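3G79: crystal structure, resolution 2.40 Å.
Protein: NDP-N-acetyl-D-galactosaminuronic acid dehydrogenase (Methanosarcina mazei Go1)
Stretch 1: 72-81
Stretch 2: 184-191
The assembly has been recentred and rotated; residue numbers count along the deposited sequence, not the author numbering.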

ATOM      1  N   GLY A  72     -12.137 -16.384  30.575  1.00 69.49           N
ATOM      2  CA  GLY A  72     -10.722 -16.222  30.958  1.00 68.42           C
ATOM      3  C   GLY A  72      -9.992 -15.204  30.081  1.00 67.08           C
ATOM      4  O   GLY A  72      -9.917 -15.350  28.855  1.00 67.34           O
ATOM      5  N   GLU A  73      -9.454 -14.158  30.696  1.00 65.14           N
ATOM      6  CA  GLU A  73      -8.879 -13.074  29.917  1.00 63.18           C
ATOM      7  C   GLU A  73      -7.530 -12.686  30.438  1.00 61.46           C
ATOM      8  O   GLU A  73      -7.379 -12.522  31.641  1.00 60.52           O
ATOM      9  CB  GLU A  73      -9.788 -11.847  29.979  1.00 62.90           C
ATOM     10  CG  GLU A  73      -9.194 -10.614  29.354  1.00 59.40           C
ATOM     11  CD  GLU A  73      -8.820 -10.843  27.922  1.00 61.88           C
ATOM     12  OE1 GLU A  73      -9.713 -11.184  27.130  1.00 59.70           O
ATOM     13  OE2 GLU A  73      -7.631 -10.687  27.587  1.00 59.71           O
ATOM     14  N   GLU A  74      -6.565 -12.524  29.525  1.00 61.25           N
ATOM     15  CA  GLU A  74      -5.277 -11.894  29.842  1.00 61.08           C
ATOM     16  C   GLU A  74      -4.996 -12.200  31.284  1.00 60.35           C
ATOM     17  O   GLU A  74      -4.765 -11.278  32.062  1.00 59.62           O
ATOM     18  CB  GLU A  74      -5.334 -10.354  29.669  1.00 60.82           C
ATOM     19  CG  GLU A  74      -4.720  -9.806  28.377  1.00 68.33           C
ATOM     20  CD  GLU A  74      -3.212 -10.101  28.236  1.00 61.59           C
ATOM     21  OE1 GLU A  74      -2.850 -11.076  27.525  1.00 68.47           O
ATOM     22  OE2 GLU A  74      -2.390  -9.372  28.845  1.00 68.49           O
ATOM     23  N   PRO A  75      -5.036 -13.495  31.646  1.00 60.50           N
ATOM     24  CA  PRO A  75      -5.162 -13.947  33.047  1.00 59.76           C
ATOM     25  C   PRO A  75      -4.381 -13.072  34.023  1.00 57.53           C
ATOM     26  O   PRO A  75      -3.586 -13.567  34.847  1.00 58.84           O
ATOM     27  CB  PRO A  75      -4.674 -15.406  33.010  1.00 60.60           C
ATOM     28  CG  PRO A  75      -5.086 -15.884  31.608  1.00 77.82           C
ATOM     29  CD  PRO A  75      -4.910 -14.636  30.706  1.00 61.32           C
ATOM     30  N   GLY A  76      -4.610 -11.772  33.865  1.00 53.45           N
ATOM     31  CA  GLY A  76      -4.344 -10.764  34.866  1.00 50.45           C
ATOM     32  C   GLY A  76      -5.634  -9.992  35.132  1.00 47.14           C
ATOM     33  O   GLY A  76      -5.714  -9.232  36.107  1.00 46.18           O
ATOM     34  N   LEU A  77      -6.651 -10.191  34.285  1.00 44.98           N
ATOM     35  CA  LEU A  77      -7.865  -9.388  34.417  1.00 43.86           C
ATOM     36  C   LEU A  77      -8.465  -9.537  35.800  1.00 43.50           C
ATOM     37  O   LEU A  77      -8.520  -8.565  36.544  1.00 44.74           O
ATOM     38  CB  LEU A  77      -8.899  -9.647  33.315  1.00 43.06           C
ATOM     39  CG  LEU A  77     -10.125  -8.707  33.410  1.00 56.10           C
ATOM     40  CD1 LEU A  77      -9.754  -7.237  33.695  1.00 41.92           C
ATOM     41  CD2 LEU A  77     -11.015  -8.774  32.184  1.00 41.88           C
ATOM     42  N   GLU A  78      -8.859 -10.747  36.165  1.00 42.18           N
ATOM     43  CA  GLU A  78      -9.411 -11.006  37.498  1.00 41.59           C
ATOM     44  C   GLU A  78      -8.471 -10.572  38.643  1.00 41.80           C
ATOM     45  O   GLU A  78      -8.932 -10.157  39.718  1.00 41.77           O
ATOM     46  CB  GLU A  78      -9.804 -12.480  37.630  1.00 40.60           C
ATOM     47  CG  GLU A  78     -10.541 -12.792  38.924  1.00 47.92           C
ATOM     48  CD  GLU A  78     -11.793 -13.661  38.731  1.00 41.40           C
ATOM     49  OE1 GLU A  78     -12.246 -13.870  37.568  1.00 47.99           O
ATOM     50  OE2 GLU A  78     -12.324 -14.113  39.762  1.00 47.72           O
ATOM     51  N   GLU A  79      -7.158 -10.661  38.413  1.00 41.36           N
ATOM     52  CA  GLU A  79      -6.179 -10.280  39.449  1.00 40.39           C
ATOM     53  C   GLU A  79      -6.072  -8.749  39.544  1.00 37.49           C
ATOM     54  O   GLU A  79      -5.938  -8.191  40.630  1.00 36.90           O
ATOM     55  CB  GLU A  79      -4.806 -10.922  39.195  1.00 41.45           C
ATOM     56  CG  GLU A  79      -4.799 -12.471  39.264  1.00 51.97           C
ATOM     57  CD  GLU A  79      -5.165 -13.175  37.926  1.00 43.21           C
ATOM     58  OE1 GLU A  79      -4.827 -14.377  37.793  1.00 52.10           O
ATOM     59  OE2 GLU A  79      -5.786 -12.547  37.022  1.00 51.68           O
ATOM     60  N   LEU A  80      -6.157  -8.091  38.393  1.00 34.80           N
ATOM     61  CA  LEU A  80      -6.200  -6.649  38.335  1.00 32.32           C
ATOM     62  C   LEU A  80      -7.428  -6.101  39.104  1.00 30.59           C
ATOM     63  O   LEU A  80      -7.269  -5.249  39.972  1.00 30.04           O
ATOM     64  CB  LEU A  80      -6.168  -6.181  36.879  1.00 31.15           C
ATOM     65  CG  LEU A  80      -5.989  -4.677  36.654  1.00 39.10           C
ATOM     66  CD1 LEU A  80      -4.887  -4.090  37.526  1.00 31.03           C
ATOM     67  CD2 LEU A  80      -5.765  -4.353  35.171  1.00 30.55           C
ATOM     68  N   ILE A  81      -8.622  -6.626  38.805  1.00 29.55           N
ATOM     69  CA  ILE A  81      -9.857  -6.282  39.519  1.00 28.14           C
ATOM     70  C   ILE A  81      -9.670  -6.511  41.014  1.00 28.49           C
ATOM     71  O   ILE A  81      -9.977  -5.641  41.838  1.00 28.86           O
ATOM     72  CB  ILE A  81     -11.027  -7.136  39.040  1.00 28.10           C
ATOM     73  CG1 ILE A  81     -11.260  -6.967  37.511  1.00 24.32           C
ATOM     74  CG2 ILE A  81     -12.268  -6.804  39.861  1.00 24.48           C
ATOM     75  CD1 ILE A  81     -11.940  -8.132  36.841  1.00 25.68           C
ATOM     76  N   MET A 184      -8.071  -7.006  21.073  1.00 56.03           N
ATOM     77  CA  MET A 184      -8.731  -8.324  20.952  1.00 56.47           C
ATOM     78  C   MET A 184      -8.789  -9.086  22.260  1.00 54.21           C
ATOM     79  O   MET A 184      -7.899  -8.952  23.109  1.00 52.87           O
ATOM     80  CB  MET A 184      -8.185  -9.204  19.804  1.00 59.00           C
ATOM     81  CG  MET A 184      -6.687  -9.116  19.512  1.00 73.94           C
ATOM     82  SD  MET A 184      -6.102 -10.319  18.259  1.00 63.06           S
ATOM     83  CE  MET A 184      -5.985 -11.824  19.255  1.00 73.83           C
ATOM     84  N   VAL A 185      -9.863  -9.866  22.419  1.00 53.44           N
ATOM     85  CA  VAL A 185     -10.049 -10.697  23.609  1.00 52.77           C
ATOM     86  C   VAL A 185      -8.864 -11.649  23.724  1.00 52.06           C
ATOM     87  O   VAL A 185      -8.238 -11.983  22.705  1.00 50.64           O
ATOM     88  CB  VAL A 185     -11.384 -11.461  23.610  1.00 52.93           C
ATOM     89  CG1 VAL A 185     -12.533 -10.508  23.920  1.00 69.63           C
ATOM     90  CG2 VAL A 185     -11.609 -12.176  22.273  1.00 70.05           C
ATOM     91  N   GLY A 186      -8.541 -12.050  24.959  1.00 52.06           N
ATOM     92  CA  GLY A 186      -7.320 -12.809  25.229  1.00 52.34           C
ATOM     93  C   GLY A 186      -6.061 -11.938  25.261  1.00 52.64           C
ATOM     94  O   GLY A 186      -5.046 -12.327  25.866  1.00 52.53           O
ATOM     95  N   ARG A 187      -6.125 -10.772  24.607  1.00 52.32           N
ATOM     96  CA  ARG A 187      -5.010  -9.821  24.563  1.00 52.75           C
ATOM     97  C   ARG A 187      -5.415  -8.399  25.054  1.00 51.07           C
ATOM     98  O   ARG A 187      -4.876  -7.396  24.572  1.00 50.40           O
ATOM     99  CB  ARG A 187      -4.423  -9.736  23.134  1.00 54.10           C
ATOM    100  CG  ARG A 187      -3.748 -11.005  22.532  1.00 72.26           C
ATOM    101  CD  ARG A 187      -2.969 -10.628  21.219  1.00 56.51           C
ATOM    102  NE  ARG A 187      -2.713 -11.728  20.276  1.00 72.64           N
ATOM    103  CZ  ARG A 187      -2.462 -11.575  18.965  1.00 58.38           C
ATOM    104  NH1 ARG A 187      -2.431 -10.371  18.400  1.00 72.58           N
ATOM    105  NH2 ARG A 187      -2.233 -12.641  18.204  1.00 72.71           N
ATOM    106  N   LEU A 188      -6.368  -8.320  25.989  1.00 49.60           N
ATOM    107  CA  LEU A 188      -6.962  -7.021  26.397  1.00 48.04           C
ATOM    108  C   LEU A 188      -5.984  -6.076  27.131  1.00 46.84           C
ATOM    109  O   LEU A 188      -5.735  -4.945  26.685  1.00 47.24           O
ATOM    110  CB  LEU A 188      -8.258  -7.215  27.211  1.00 47.08           C
ATOM    111  CG  LEU A 188      -9.678  -7.000  26.625  1.00 62.10           C
ATOM    112  CD1 LEU A 188      -9.785  -7.230  25.153  1.00 46.83           C
ATOM    113  CD2 LEU A 188     -10.752  -7.848  27.326  1.00 46.95           C
ATOM    114  N   LEU A 189      -5.439  -6.545  28.248  1.00 44.80           N
ATOM    115  CA  LEU A 189      -4.501  -5.768  29.027  1.00 43.27           C
ATOM    116  C   LEU A 189      -3.289  -5.231  28.252  1.00 43.32           C
ATOM    117  O   LEU A 189      -2.940  -4.063  28.424  1.00 42.90           O
ATOM    118  CB  LEU A 189      -4.071  -6.533  30.266  1.00 42.56           C
ATOM    119  CG  LEU A 189      -4.935  -6.341  31.501  1.00 34.34           C
ATOM    120  CD1 LEU A 189      -6.377  -6.672  31.235  1.00 43.00           C
ATOM    121  CD2 LEU A 189      -4.404  -7.173  32.691  1.00 43.10           C
ATOM    122  N   LYS A 190      -2.659  -6.041  27.400  1.00 43.65           N
ATOM    123  CA  LYS A 190      -1.455  -5.539  26.742  1.00 45.76           C
ATOM    124  C   LYS A 190      -1.745  -4.703  25.533  1.00 45.38           C
ATOM    125  O   LYS A 190      -0.951  -3.817  25.201  1.00 45.40           O
ATOM    126  CB  LYS A 190      -0.372  -6.603  26.439  1.00 48.28           C
ATOM    127  CG  LYS A 190      -0.826  -7.951  25.902  1.00 53.59           C
ATOM    128  CD  LYS A 190       0.202  -9.024  26.304  1.00 51.27           C
ATOM    129  CE  LYS A 190       0.496  -8.989  27.831  1.00 53.77           C
ATOM    130  NZ  LYS A 190       1.757  -9.718  28.240  1.00 52.67           N
ATOM    131  N   ASN A 191      -2.863  -4.980  24.869  1.00 44.91           N
ATOM    132  CA  ASN A 191      -3.306  -4.126  23.759  1.00 44.80           C
ATOM    133  C   ASN A 191      -3.493  -2.678  24.233  1.00 44.16           C
ATOM    134  O   ASN A 191      -2.893  -1.761  23.688  1.00 44.69           O
ATOM    135  CB  ASN A 191      -4.598  -4.659  23.127  1.00 44.91           C
ATOM    136  CG  ASN A 191      -4.373  -5.883  22.242  1.00 48.79           C
ATOM    137  OD1 ASN A 191      -5.320  -6.408  21.682  1.00 44.34           O
ATOM    138  ND2 ASN A 191      -3.129  -6.325  22.111  1.00 44.27           N
TER

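The contact is a carboxylate clasp on the backbone of a turn, backed by a small leucine cluster between two helix starts. Residues 109 or more apart in sequence meet here, and together they bury 447 Å² of surface.

Glu73 makes the polar link. Its CA-to-CB bond points sideways, but chi1 is t and chi2 is p, and this bend brings the end of the side chain to the second stretch. Gly186 N donates a hydrogen bond to Glu73 OE1 at 2.6 Å. Leu188 N donates another to Glu73 OE2 at 3.1 Å. Both are close to linear. One carboxylate thus engages two backbone amides, one in the turn and one at the start of a helix. Glutamate suits the site because its two oxygens can accept from separate N-H groups. Arg187 N lies 3.3 Å from Glu73 OE2, but the angle is too poor for a hydrogen bond.

Gly186 N belongs to a type II beta turn from Met184 to Arg187, closed by Arg187 N to Met184 O at 3.0 Å; Leu188 N follows it, at the helix start. Gly186 has phi 78°, a value that favours glycine. Its backbone also comes close to that of Glu73, with 4.9 Å between Glu73 CA and Gly186 CA. Arg187 is the N-cap residue of the following helix. Its CA-to-CB bond points away from the first stretch, so its backbone is the part that faces the contact.

Glu74 covers the start of this helix. Its CA-to-CB bond points toward the second stretch, and Glu74 CG packs 3.3 Å from Leu189 N. Of the residues in the two stretches, it has the largest covered area. Glu74 OE2 lies 4.2 Å from Lys190 NZ, so the opposite charges are near each other but do not form a salt bridge. Glu74 OE1 sits 3.0 Å from Gly186 O, a pair of acceptors with no hydrogen bond.

Leu189 supplies the apolar part. Its CA-to-CB bond points toward the first stretch, and its side chain packs against Leu77 and Leu80. Leu189 CD1 is 4.2 Å from Leu77 CD1, and Leu189 CD2 is 4.0 Å from Leu80 CD2. All three leucines are buried, and their branched apolar side chains suit this packing. Gly76, the N-cap of the first helix, lies beside them, with Gly76 C 3.9 Å from Leu189 CD2. A CB on Gly76 would point toward the second stretch and sit 3.4 Å from Leu189 CD2, a tight fit. Glycine leaves that space to the leucine methyl.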